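Geranyltranstransferase (Enterococcus faecalis, PDB 3P8L) is a polyprenyl synthase that probably joins isopentenyl diphosphate to geranyl diphosphate, making farnesyl diphosphate and diphosphate with the help of magnesium. Local coordinates at the interface of chains A and B. Coordinates in Å, arbitrary orientation; residue numbers count along the deposited sequence, not the author numbering. Chains: chain A/B, Geranyltranstransferase.

The interface of chains A and B. Residues chain A 155-156, 159-160, 163, 184; chain B 33-35, 38.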
loop_
_atom_site.group_PDB
_atom_site.type_symbol
_atom_site.label_atom_id
_atom_site.label_comp_id
_atom_site.label_asym_id
_atom_site.label_seq_id
_atom_site.Cartn_x
_atom_site.Cartn_y
_atom_site.Cartn_z
ATOM N N ASN A 155 8.489 3.806 3.331
ATOM C CA ASN A 155 9.342 4.881 3.853
ATOM C C ASN A 155 10.748 4.461 4.234
ATOM O O ASN A 155 11.640 5.294 4.221
ATOM C CB ASN A 155 8.710 5.522 5.083
ATOM C CG ASN A 155 7.393 6.174 4.789
ATOM O OD1 ASN A 155 7.190 6.721 3.712
ATOM N ND2 ASN A 155 6.487 6.123 5.752
ATOM N N GLN A 156 10.929 3.186 4.593
ATOM C CA GLN A 156 12.264 2.633 4.871
ATOM C C GLN A 156 13.013 2.230 3.618
ATOM O O GLN A 156 14.213 1.936 3.668
ATOM C CB GLN A 156 12.168 1.411 5.797
ATOM C CG GLN A 156 11.834 1.783 7.218
ATOM C CD GLN A 156 12.110 0.666 8.175
ATOM O OE1 GLN A 156 13.054 0.733 8.965
ATOM N NE2 GLN A 156 11.300 -0.383 8.108
ATOM N N VAL A 159 10.139 4.285 -1.400
ATOM C CA VAL A 159 9.563 5.629 -1.416
ATOM C C VAL A 159 10.588 6.675 -0.967
ATOM O O VAL A 159 10.711 7.711 -1.607
ATOM C CB VAL A 159 8.243 5.733 -0.622
ATOM C CG1 VAL A 159 7.726 7.174 -0.635
ATOM C CG2 VAL A 159 7.194 4.827 -1.238
ATOM N N SER A 160 11.339 6.377 0.099
ATOM C CA SER A 160 12.473 7.230 0.514
ATOM C C SER A 160 13.537 7.344 -0.561
ATOM O O SER A 160 14.094 8.419 -0.771
ATOM C CB SER A 160 13.095 6.730 1.817
ATOM O OG SER A 160 12.418 7.302 2.919
ATOM N N MET A 163 12.272 9.661 -3.351
ATOM C CA MET A 163 12.429 11.029 -2.858
ATOM C C MET A 163 13.903 11.477 -2.935
ATOM O O MET A 163 14.196 12.566 -3.438
ATOM C CB MET A 163 11.846 11.197 -1.449
ATOM C CG MET A 163 11.755 12.679 -0.981
ATOM S SD MET A 163 10.412 13.680 -1.661
ATOM C CE MET A 163 11.042 14.190 -3.218
ATOM N N LYS A 184 17.951 2.095 -1.839
ATOM C CA LYS A 184 16.566 2.205 -1.366
ATOM C C LYS A 184 15.578 2.140 -2.529
ATOM O O LYS A 184 14.593 1.417 -2.455
ATOM C CB LYS A 184 16.352 3.457 -0.507
ATOM C CG LYS A 184 17.016 3.382 0.875
ATOM C CD LYS A 184 16.727 4.622 1.724
ATOM C CE LYS A 184 17.562 5.837 1.303
ATOM N NZ LYS A 184 18.986 5.727 1.732
ATOM N N THR B 33 11.165 6.230 8.671
ATOM C CA THR B 33 11.330 6.942 7.408
ATOM C C THR B 33 12.783 7.369 7.231
ATOM O O THR B 33 13.323 8.089 8.077
ATOM C CB THR B 33 10.445 8.203 7.351
ATOM O OG1 THR B 33 9.091 7.863 7.697
ATOM C CG2 THR B 33 10.495 8.823 5.979
ATOM N N GLU B 34 13.408 6.938 6.134
ATOM C CA GLU B 34 14.821 7.237 5.900
ATOM C C GLU B 34 15.015 8.664 5.427
ATOM O O GLU B 34 15.876 9.371 5.944
ATOM C CB GLU B 34 15.455 6.265 4.902
ATOM C CG GLU B 34 15.509 4.805 5.362
ATOM C CD GLU B 34 16.248 4.618 6.683
ATOM O OE1 GLU B 34 17.444 4.979 6.765
ATOM O OE2 GLU B 34 15.626 4.106 7.640
ATOM N N ASN B 35 14.200 9.091 4.462
ATOM C CA ASN B 35 14.351 10.414 3.857
ATOM C C ASN B 35 13.658 11.516 4.665
ATOM O O ASN B 35 12.466 11.423 4.981
ATOM C CB ASN B 35 13.867 10.399 2.405
ATOM C CG ASN B 35 13.997 11.752 1.728
ATOM O OD1 ASN B 35 13.174 12.646 1.931
ATOM N ND2 ASN B 35 15.018 11.896 0.886
ATOM N N LEU B 38 10.752 13.583 2.876
ATOM C CA LEU B 38 9.600 12.694 2.892
ATOM C C LEU B 38 8.957 12.704 4.279
ATOM O O LEU B 38 7.745 12.907 4.396
ATOM C CB LEU B 38 9.996 11.267 2.482
ATOM C CG LEU B 38 8.864 10.241 2.445
ATOM C CD1 LEU B 38 7.801 10.685 1.443
ATOM C CD2 LEU B 38 9.440 8.874 2.067
HETATM O O HOH W 1 7.262 5.486 8.527
#
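A:Ser160 and the backbone of B:Glu34 and B:Asn35 form the polar centre of this subunit contact. The amide N of B:Asn35 donates to the hydroxyl OG of A:Ser160 (3.0 Å, 159° at H), and A:Ser160 OG in turn donates to the carbonyl O of A:Asn155 at a short 2.5 Å. The same carbonyl accepts the N of B:Glu34 at 3.1 Å, from a donor lying 37° above the carbonyl plane, and so accepts from both chains.

B:Asn35 can be followed outward. Its CB lies 3.5 Å from A:Ser160 OG. With CG anti to the backbone N (chi1 180°), the amide group is carried over to A:Met163, where B:Asn35 CG meets A:Met163 CG at 3.6 Å and the two side chains cross at about a right angle. At the tip, B:Asn35 OD1 accepts the N of B:Leu38 at 2.8 Å, in the carbonyl plane, which caps the start of helix 36-47 and should fix the amide's rotation; OD1 and ND2 also face A:Met163 CG, without bonding.

Inside helix 36-47, B:Leu38 brings CD2 to A:Val159 CG1 (3.6 Å) and over A:Ser160 OG, covering the polar centre. Beside B:Thr33, water 1 bridges A:Asn155 ND2 and B:Thr33 OG1.

The site is one of two symmetry-related patches in the two-fold interface of the deposited dimer, matching the homodimers usual in this mainly helical family: the loop leading into B's helix 36-47 packs against the start of A's helix 158-167, while A:Lys184 of helix 175-200 crosses B:Glu34 at about a right angle, its CD against the glutamate CB.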